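PDB 3R6O: 2-hydroxyhepta-2,4-diene-1, 7-dioateisomerase from Mycobacterium abscessus, which probably catalyses the isomerisation of 2-hydroxyhepta-2,4-diene-1,7-dioate as a magnesium-binding member of the fumarylacetoacetate hydrolase (FAH) family. Local coordinates for residues L242-E247 / P300-E305; T233-F238 / L259-V264; L24-F29 / L226-S231. All blocks are in the same frame, centred on the assembly; numbering follows the deposited sequence.

From the N terminus, interaction 3 comes first: strand 25-28 pairs with strand 226-228, so that 24-29 and 226-231 close a loop of nearly two hundred residues and build part of the nine-stranded sheet. The chain then enters 233-238, the start of interaction 2, and at once 242-247, the start of interaction 1. Of these two, interaction 2 closes first, when the helix beginning at F261 returns to the loop, and interaction 1 closes last, when 300-305 pairs with strand 239-244 in the five-stranded sheet. Interactions 1 and 2 therefore cross along the sequence, while interaction 3 precedes both. Interactions 2 and 3 touch where F227 meets E236 and F238.

Interaction 1: L242-E247 / P300-E305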
loop_
_atom_site.group_PDB
_atom_site.type_symbol
_atom_site.label_atom_id
_atom_site.label_comp_id
_atom_site.label_asym_id
_atom_site.label_seq_id
_atom_site.Cartn_x
_atom_site.Cartn_y
_atom_site.Cartn_z
ATOM N N LEU A 242 13.784 -7.270 21.592
ATOM C CA LEU A 242 13.201 -8.472 21.065
ATOM C C LEU A 242 14.022 -9.694 21.500
ATOM O O LEU A 242 15.264 -9.682 21.427
ATOM C CB LEU A 242 13.137 -8.357 19.538
ATOM C CG LEU A 242 12.507 -9.520 18.775
ATOM C CD1 LEU A 242 11.769 -9.046 17.490
ATOM C CD2 LEU A 242 13.556 -10.635 18.440
ATOM N N ARG A 243 13.309 -10.707 21.995
ATOM C CA ARG A 243 13.841 -11.970 22.424
ATOM C C ARG A 243 13.147 -13.069 21.639
ATOM O O ARG A 243 12.033 -12.905 21.177
ATOM C CB ARG A 243 13.587 -12.234 23.926
ATOM C CG ARG A 243 14.026 -11.123 24.810
ATOM C CD ARG A 243 13.792 -11.396 26.294
ATOM N NE ARG A 243 14.499 -10.400 27.093
ATOM C CZ ARG A 243 15.712 -10.551 27.630
ATOM N NH1 ARG A 243 16.405 -11.699 27.531
ATOM N NH2 ARG A 243 16.228 -9.538 28.305
ATOM N N ILE A 244 13.817 -14.200 21.521
ATOM C CA ILE A 244 13.241 -15.403 20.943
ATOM C C ILE A 244 13.495 -16.528 21.919
ATOM O O ILE A 244 14.637 -16.775 22.286
ATOM C CB ILE A 244 13.823 -15.707 19.587
ATOM C CG1 ILE A 244 13.345 -14.650 18.577
ATOM C CG2 ILE A 244 13.382 -17.164 19.133
ATOM C CD1 ILE A 244 14.020 -14.771 17.183
ATOM N N ASN A 245 12.397 -17.141 22.390
ATOM C CA ASN A 245 12.433 -18.106 23.474
ATOM C C ASN A 245 13.212 -17.599 24.686
ATOM O O ASN A 245 13.947 -18.342 25.297
ATOM C CB ASN A 245 13.005 -19.438 22.944
ATOM C CG ASN A 245 12.368 -19.853 21.640
ATOM O OD1 ASN A 245 11.142 -19.654 21.425
ATOM N ND2 ASN A 245 13.177 -20.396 20.731
ATOM N N GLY A 246 13.041 -16.314 25.028
ATOM C CA GLY A 246 13.650 -15.759 26.215
ATOM C C GLY A 246 15.039 -15.192 25.969
ATOM O O GLY A 246 15.541 -14.415 26.781
ATOM N N GLU A 247 15.679 -15.591 24.875
ATOM C CA GLU A 247 17.021 -15.083 24.548
ATOM C C GLU A 247 16.995 -13.720 23.846
ATOM O O GLU A 247 16.276 -13.530 22.832
ATOM C CB GLU A 247 17.730 -16.065 23.658
ATOM C CG GLU A 247 19.135 -15.674 23.311
ATOM C CD GLU A 247 19.761 -16.673 22.383
ATOM O OE1 GLU A 247 19.034 -17.607 21.921
ATOM O OE2 GLU A 247 20.972 -16.510 22.100
ATOM N N PRO A 300 10.423 -23.044 13.081
ATOM C CA PRO A 300 9.151 -23.558 13.627
ATOM C C PRO A 300 9.183 -23.813 15.142
ATOM O O PRO A 300 10.094 -24.471 15.675
ATOM C CB PRO A 300 8.928 -24.841 12.836
ATOM C CG PRO A 300 10.300 -25.235 12.377
ATOM C CD PRO A 300 11.015 -23.961 12.096
ATOM N N GLY A 301 8.206 -23.264 15.852
ATOM C CA GLY A 301 8.168 -23.373 17.287
ATOM C C GLY A 301 8.901 -22.291 18.082
ATOM O O GLY A 301 8.748 -22.228 19.305
ATOM N N ASP A 302 9.711 -21.457 17.427
ATOM C CA ASP A 302 10.212 -20.246 18.097
ATOM C C ASP A 302 9.029 -19.383 18.580
ATOM O O ASP A 302 7.962 -19.373 17.962
ATOM C CB ASP A 302 11.074 -19.403 17.150
ATOM C CG ASP A 302 12.499 -19.905 17.027
ATOM O OD1 ASP A 302 12.936 -20.689 17.884
ATOM O OD2 ASP A 302 13.198 -19.507 16.054
ATOM N N VAL A 303 9.251 -18.643 19.657
ATOM C CA VAL A 303 8.319 -17.627 20.139
ATOM C C VAL A 303 9.072 -16.302 20.209
ATOM O O VAL A 303 10.104 -16.220 20.890
ATOM C CB VAL A 303 7.776 -18.006 21.534
ATOM C CG1 VAL A 303 6.779 -16.924 22.041
ATOM C CG2 VAL A 303 7.121 -19.400 21.501
ATOM N N ILE A 304 8.581 -15.297 19.463
ATOM C CA ILE A 304 9.110 -13.957 19.509
ATOM C C ILE A 304 8.436 -13.179 20.638
ATOM O O ILE A 304 7.196 -13.100 20.701
ATOM C CB ILE A 304 8.855 -13.184 18.192
ATOM C CG1 ILE A 304 9.475 -13.917 17.002
ATOM C CG2 ILE A 304 9.369 -11.710 18.282
ATOM C CD1 ILE A 304 8.786 -13.567 15.675
ATOM N N GLU A 305 9.278 -12.602 21.496
ATOM C CA GLU A 305 8.841 -11.755 22.592
ATOM C C GLU A 305 9.473 -10.375 22.413
ATOM O O GLU A 305 10.703 -10.234 22.460
ATOM C CB GLU A 305 9.241 -12.370 23.954
ATOM C CG GLU A 305 8.708 -13.777 24.192
ATOM C CD GLU A 305 9.799 -14.869 24.292
ATOM O OE1 GLU A 305 10.992 -14.600 24.080
ATOM O OE2 GLU A 305 9.447 -16.023 24.560
#
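D302 is the first residue of 300-305 to engage the other segment strongly: its OD1 accepts a hydrogen bond from N245 ND2 at 2.9 Å, approached from above the carboxylate plane (40° out of it), and R299 holds the same oxygen in a salt bridge. The methyl CG2 of I244 packs on this carboxylate, 3.6 Å from D302 CG. At V303 the N245 amide is used a second time, its OD1 accepting from V303 N at 2.8 Å, while V303 O takes the backbone N of N245 at 2.9 Å. Both ends of one amide are thus engaged, which fixes its rotation. I304, a non-hydrogen-bonded pair with I244, sends CG2 to L242 CD1 at 3.7 Å; Y157 and I159 of strand 155-165 touch L242 on the same buried side. E305 forms the hydrogen-bonded pair with R243, the R243 N to E305 O bond being 2.7 Å and nearly straight. The E305 side chain bends about CB-CG (chi2 115°), which turns the carboxylate back over the turn, where E305 OE1 accepts from G246 N at 2.8 Å. The strand axes run at 158°, confirming antiparallel pairing. Bonds I244 N to E247 O and E247 N to I244 O enclose N245-G246 in a two-residue type I' hairpin joining strands 239-244 and 247-253; strand 303-308 pairs alongside in the five-stranded sheet, E305 bonding the turn.

Interaction 2: T233-F238 / L259-V264; sequences TTFETF and LGFAEV
The 2.8 Å bond from V264 N to G260 O closes the first turn of the helix that presents F261 and A262 to F235. G260 is the N-cap, and its N donates to E263 OE1 at 3.1 Å, the N3 side chain's half of a capping box; G260, with no side chain, cannot return the other half. R174 holds the other carboxylate oxygen of E263. Across the contact itself no hydrogen bond forms. F235 CG is turned beside its backbone N and anti to the carbonyl carbon (chi1 -73°), and the ring meets F261 CB by its face, 3.6 Å from the centroid and 23° off the normal, a CH-pi contact. The two rings are nearly parallel, at 24°, but slid so far apart that they barely overlap. A262 follows F261 CB along the F235 ring, its N over the same face and its CB 3.7 Å from F235 CE2. The F261 ring meanwhile reaches the loop backbone, its CE2 lying 3.4 Å from E236 O. F261 CE2 also comes to the edge of the F238 ring, near its plane, 4.0 Å from F238 CE2. Y184 joins this group, edge-to-face with F261. The contact probably rests on dispersion and CH-pi attraction, while polar ties of E236 go to Y184 and K310.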
loop_
_atom_site.group_PDB
_atom_site.type_symbol
_atom_site.label_atom_id
_atom_site.label_comp_id
_atom_site.label_asym_id
_atom_site.label_seq_id
_atom_site.Cartn_x
_atom_site.Cartn_y
_atom_site.Cartn_z
ATOM N N THR A 233 4.501 18.045 22.906
ATOM C CA THR A 233 4.898 19.017 21.870
ATOM C C THR A 233 6.079 18.540 21.033
ATOM O O THR A 233 6.426 19.163 20.008
ATOM C CB THR A 233 5.233 20.385 22.490
ATOM O OG1 THR A 233 6.263 20.240 23.485
ATOM C CG2 THR A 233 3.987 20.970 23.117
ATOM N N THR A 234 6.675 17.420 21.450
ATOM C CA THR A 234 7.750 16.798 20.710
ATOM C C THR A 234 7.521 15.292 20.693
ATOM O O THR A 234 6.593 14.776 21.330
ATOM C CB THR A 234 9.106 17.064 21.350
ATOM O OG1 THR A 234 9.060 16.626 22.711
ATOM C CG2 THR A 234 9.470 18.544 21.285
ATOM N N PHE A 235 8.359 14.583 19.961
ATOM C CA PHE A 235 8.288 13.121 19.959
ATOM C C PHE A 235 8.916 12.561 21.220
ATOM O O PHE A 235 9.753 13.216 21.854
ATOM C CB PHE A 235 8.962 12.544 18.703
ATOM C CG PHE A 235 8.155 12.765 17.464
ATOM C CD1 PHE A 235 7.153 11.869 17.105
ATOM C CD2 PHE A 235 8.327 13.910 16.710
ATOM C CE1 PHE A 235 6.364 12.128 16.010
ATOM C CE2 PHE A 235 7.566 14.149 15.620
ATOM C CZ PHE A 235 6.589 13.252 15.253
ATOM N N GLU A 236 8.463 11.377 21.608
ATOM C CA GLU A 236 8.970 10.703 22.780
ATOM C C GLU A 236 10.101 9.772 22.380
ATOM O O GLU A 236 10.389 9.567 21.197
ATOM C CB GLU A 236 7.863 9.909 23.485
ATOM C CG GLU A 236 6.691 10.776 23.979
ATOM C CD GLU A 236 5.967 10.186 25.167
ATOM O OE1 GLU A 236 6.499 9.258 25.815
ATOM O OE2 GLU A 236 4.871 10.687 25.487
ATOM N N THR A 237 10.774 9.288 23.399
ATOM C CA THR A 237 11.872 8.343 23.269
ATOM C C THR A 237 11.395 6.985 23.779
ATOM O O THR A 237 10.628 6.909 24.757
ATOM C CB THR A 237 13.048 8.910 24.042
ATOM O OG1 THR A 237 13.497 10.089 23.340
ATOM C CG2 THR A 237 14.195 7.917 24.189
ATOM N N PHE A 238 11.822 5.915 23.088
ATOM C CA PHE A 238 11.500 4.550 23.497
ATOM C C PHE A 238 12.723 3.661 23.544
ATOM O O PHE A 238 13.665 3.843 22.767
ATOM C CB PHE A 238 10.493 3.933 22.546
ATOM C CG PHE A 238 9.294 4.759 22.377
ATOM C CD1 PHE A 238 8.171 4.561 23.159
ATOM C CD2 PHE A 238 9.306 5.794 21.470
ATOM C CE1 PHE A 238 7.084 5.378 23.017
ATOM C CE2 PHE A 238 8.217 6.590 21.313
ATOM C CZ PHE A 238 7.106 6.386 22.086
ATOM N N LEU A 259 17.620 8.895 11.218
ATOM C CA LEU A 259 16.565 9.877 11.114
ATOM C C LEU A 259 15.605 9.722 12.285
ATOM O O LEU A 259 14.899 8.705 12.385
ATOM C CB LEU A 259 15.816 9.664 9.815
ATOM C CG LEU A 259 16.597 9.908 8.530
ATOM C CD1 LEU A 259 15.601 9.805 7.365
ATOM C CD2 LEU A 259 17.254 11.289 8.554
ATOM N N GLY A 260 15.524 10.743 13.133
ATOM C CA GLY A 260 14.528 10.756 14.219
ATOM C C GLY A 260 13.096 10.795 13.720
ATOM O O GLY A 260 12.841 11.050 12.519
ATOM N N PHE A 261 12.153 10.554 14.632
ATOM C CA PHE A 261 10.699 10.539 14.286
ATOM C C PHE A 261 10.232 11.705 13.399
ATOM O O PHE A 261 9.540 11.501 12.378
ATOM C CB PHE A 261 9.820 10.501 15.546
ATOM C CG PHE A 261 9.833 9.186 16.268
ATOM C CD1 PHE A 261 9.301 8.018 15.660
ATOM C CD2 PHE A 261 10.359 9.090 17.544
ATOM C CE1 PHE A 261 9.318 6.804 16.344
ATOM C CE2 PHE A 261 10.368 7.886 18.234
ATOM C CZ PHE A 261 9.849 6.735 17.638
ATOM N N ALA A 262 10.620 12.921 13.760
ATOM C CA ALA A 262 10.199 14.084 12.999
ATOM C C ALA A 262 10.781 14.058 11.585
ATOM O O ALA A 262 10.081 14.293 10.613
ATOM C CB ALA A 262 10.553 15.409 13.781
ATOM N N GLU A 263 12.050 13.706 11.473
ATOM C CA GLU A 263 12.728 13.634 10.187
ATOM C C GLU A 263 12.232 12.489 9.314
ATOM O O GLU A 263 12.242 12.604 8.085
ATOM C CB GLU A 263 14.229 13.473 10.401
ATOM C CG GLU A 263 14.918 14.628 11.010
ATOM C CD GLU A 263 16.366 14.283 11.380
ATOM O OE1 GLU A 263 16.608 13.524 12.375
ATOM O OE2 GLU A 263 17.258 14.781 10.653
ATOM N N VAL A 264 11.844 11.387 9.948
ATOM C CA VAL A 264 11.133 10.270 9.278
ATOM C C VAL A 264 9.856 10.771 8.590
ATOM O O VAL A 264 9.684 10.590 7.385
ATOM C CB VAL A 264 10.853 9.118 10.254
ATOM C CG1 VAL A 264 9.873 8.072 9.661
ATOM C CG2 VAL A 264 12.181 8.388 10.605
#

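Interaction 3: L24-F29 / L226-S231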
loop_
_atom_site.group_PDB
_atom_site.type_symbol
_atom_site.label_atom_id
_atom_site.label_comp_id
_atom_site.label_asym_id
_atom_site.label_seq_id
_atom_site.Cartn_x
_atom_site.Cartn_y
_atom_site.Cartn_z
ATOM N N LEU A 24 -3.100 8.304 26.058
ATOM C CA LEU A 24 -3.989 7.156 26.141
ATOM C C LEU A 24 -3.354 5.945 25.482
ATOM O O LEU A 24 -2.513 6.082 24.600
ATOM C CB LEU A 24 -5.314 7.459 25.453
ATOM C CG LEU A 24 -6.023 8.733 25.930
ATOM C CD1 LEU A 24 -7.382 8.830 25.286
ATOM C CD2 LEU A 24 -6.135 8.744 27.446
ATOM N N ARG A 25 -3.778 4.767 25.920
ATOM C CA ARG A 25 -3.380 3.511 25.298
ATOM C C ARG A 25 -4.602 2.827 24.722
ATOM O O ARG A 25 -5.406 2.262 25.458
ATOM C CB ARG A 25 -2.691 2.628 26.317
ATOM C CG ARG A 25 -1.347 3.155 26.700
ATOM C CD ARG A 25 -0.780 2.415 27.885
ATOM N NE ARG A 25 -1.365 2.821 29.169
ATOM C CZ ARG A 25 -1.080 2.243 30.341
ATOM N NH1 ARG A 25 -0.226 1.219 30.408
ATOM N NH2 ARG A 25 -1.664 2.672 31.457
ATOM N N ILE A 26 -4.731 2.869 23.400
ATOM C CA ILE A 26 -5.932 2.400 22.715
ATOM C C ILE A 26 -5.708 1.031 22.057
ATOM O O ILE A 26 -4.765 0.864 21.288
ATOM C CB ILE A 26 -6.369 3.439 21.661
ATOM C CG1 ILE A 26 -6.764 4.743 22.362
ATOM C CG2 ILE A 26 -7.521 2.910 20.798
ATOM C CD1 ILE A 26 -6.888 5.922 21.432
ATOM N N VAL A 27 -6.582 0.069 22.374
ATOM C CA VAL A 27 -6.509 -1.297 21.832
ATOM C C VAL A 27 -7.679 -1.609 20.905
ATOM O O VAL A 27 -8.603 -0.805 20.759
ATOM C CB VAL A 27 -6.513 -2.361 22.950
ATOM C CG1 VAL A 27 -5.277 -2.256 23.808
ATOM C CG2 VAL A 27 -7.780 -2.251 23.793
ATOM N N SER A 28 -7.617 -2.781 20.272
ATOM C CA SER A 28 -8.714 -3.316 19.478
ATOM C C SER A 28 -9.020 -4.743 19.941
ATOM O O SER A 28 -8.128 -5.593 19.953
ATOM C CB SER A 28 -8.339 -3.303 17.998
ATOM O OG SER A 28 -9.336 -3.903 17.201
ATOM N N PHE A 29 -10.275 -4.997 20.318
ATOM C CA PHE A 29 -10.699 -6.321 20.789
ATOM C C PHE A 29 -10.890 -7.286 19.616
ATOM O O PHE A 29 -11.819 -7.130 18.816
ATOM C CB PHE A 29 -11.995 -6.218 21.600
ATOM C CG PHE A 29 -11.871 -5.369 22.842
ATOM C CD1 PHE A 29 -11.153 -5.820 23.938
ATOM C CD2 PHE A 29 -12.480 -4.119 22.914
ATOM C CE1 PHE A 29 -11.038 -5.036 25.088
ATOM C CE2 PHE A 29 -12.371 -3.338 24.054
ATOM C CZ PHE A 29 -11.646 -3.793 25.141
ATOM N N LEU A 226 -2.059 1.447 20.586
ATOM C CA LEU A 226 -1.656 2.765 20.130
ATOM C C LEU A 226 -1.419 3.648 21.326
ATOM O O LEU A 226 -2.351 3.980 22.052
ATOM C CB LEU A 226 -2.721 3.381 19.231
ATOM C CG LEU A 226 -2.491 4.802 18.731
ATOM C CD1 LEU A 226 -1.336 4.831 17.761
ATOM C CD2 LEU A 226 -3.765 5.331 18.013
ATOM N N PHE A 227 -0.170 4.045 21.526
ATOM C CA PHE A 227 0.190 4.934 22.639
ATOM C C PHE A 227 0.071 6.330 22.076
ATOM O O PHE A 227 0.863 6.717 21.192
ATOM C CB PHE A 227 1.620 4.600 23.090
ATOM C CG PHE A 227 2.165 5.501 24.159
ATOM C CD1 PHE A 227 1.823 5.315 25.491
ATOM C CD2 PHE A 227 3.059 6.509 23.847
ATOM C CE1 PHE A 227 2.338 6.137 26.485
ATOM C CE2 PHE A 227 3.587 7.322 24.838
ATOM C CZ PHE A 227 3.232 7.147 26.147
ATOM N N THR A 228 -0.956 7.065 22.474
ATOM C CA THR A 228 -1.231 8.349 21.829
ATOM C C THR A 228 -0.275 9.471 22.249
ATOM O O THR A 228 0.382 9.428 23.298
ATOM C CB THR A 228 -2.668 8.839 22.052
ATOM O OG1 THR A 228 -2.824 9.179 23.434
ATOM C CG2 THR A 228 -3.669 7.748 21.622
ATOM N N THR A 229 -0.209 10.476 21.385
ATOM C CA THR A 229 0.658 11.634 21.612
ATOM C C THR A 229 0.110 12.554 22.674
ATOM O O THR A 229 0.863 13.280 23.346
ATOM C CB THR A 229 0.897 12.384 20.296
ATOM O OG1 THR A 229 -0.369 12.646 19.661
ATOM C CG2 THR A 229 1.702 11.525 19.362
ATOM N N GLY A 230 -1.205 12.530 22.864
ATOM C CA GLY A 230 -1.831 13.383 23.852
ATOM C C GLY A 230 -1.410 14.833 23.692
ATOM O O GLY A 230 -1.551 15.405 22.600
ATOM N N SER A 231 -0.853 15.381 24.775
ATOM C CA SER A 231 -0.430 16.778 24.890
ATOM C C SER A 231 1.052 17.038 24.547
ATOM O O SER A 231 1.532 18.172 24.715
ATOM C CB SER A 231 -0.706 17.280 26.314
ATOM O OG SER A 231 -1.959 17.950 26.391
#
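T228 carries the side-chain part of the contact with L24 and I26. Its CB lies 3.8 Å from L24 O, beside the bond in which T228 N donates to that same oxygen at 2.8 Å and almost straight. From CB the branches divide. The hydroxyl OG1 stands between the backbone N and the carbonyl carbon, chi1 68°, which brings it to the backbone of L24, whose N donates to OG1 at 2.8 Å; the angle at that hydrogen is only 134°, so the bond is bent. The methyl CG2 takes the other course and meets I26 CD1 at 3.7 Å, the two side chains crossing at about a right angle; T228 CG2 also lies 3.6 Å from L24 O. T228 therefore holds the residue just before strand 25-28 by its polar branch and packs on I26, within the strand, by its methyl. Further along, I26 and L226 form the hydrogen-bonded pair, I26 N to L226 O being 3.0 Å and L226 N to I26 O 2.9 Å. On the face opposite to I26 and L226, R25 and F227 form the non-hydrogen-bonded pair, with R25 CG at the edge of the F227 ring, 4.0 Å from F227 CD1. The axes, at 154°, are antiparallel. In the nine-stranded sheet, strand 25-28 lies between 37-42 and 226-228, and 226-228 in turn adjoins 181-192. Helices 63-67 and 70-79 cover the face of I26 and L226, L70 touching both I26 and T228, while F227, on the other face, rests on Y184 of strand 181-192.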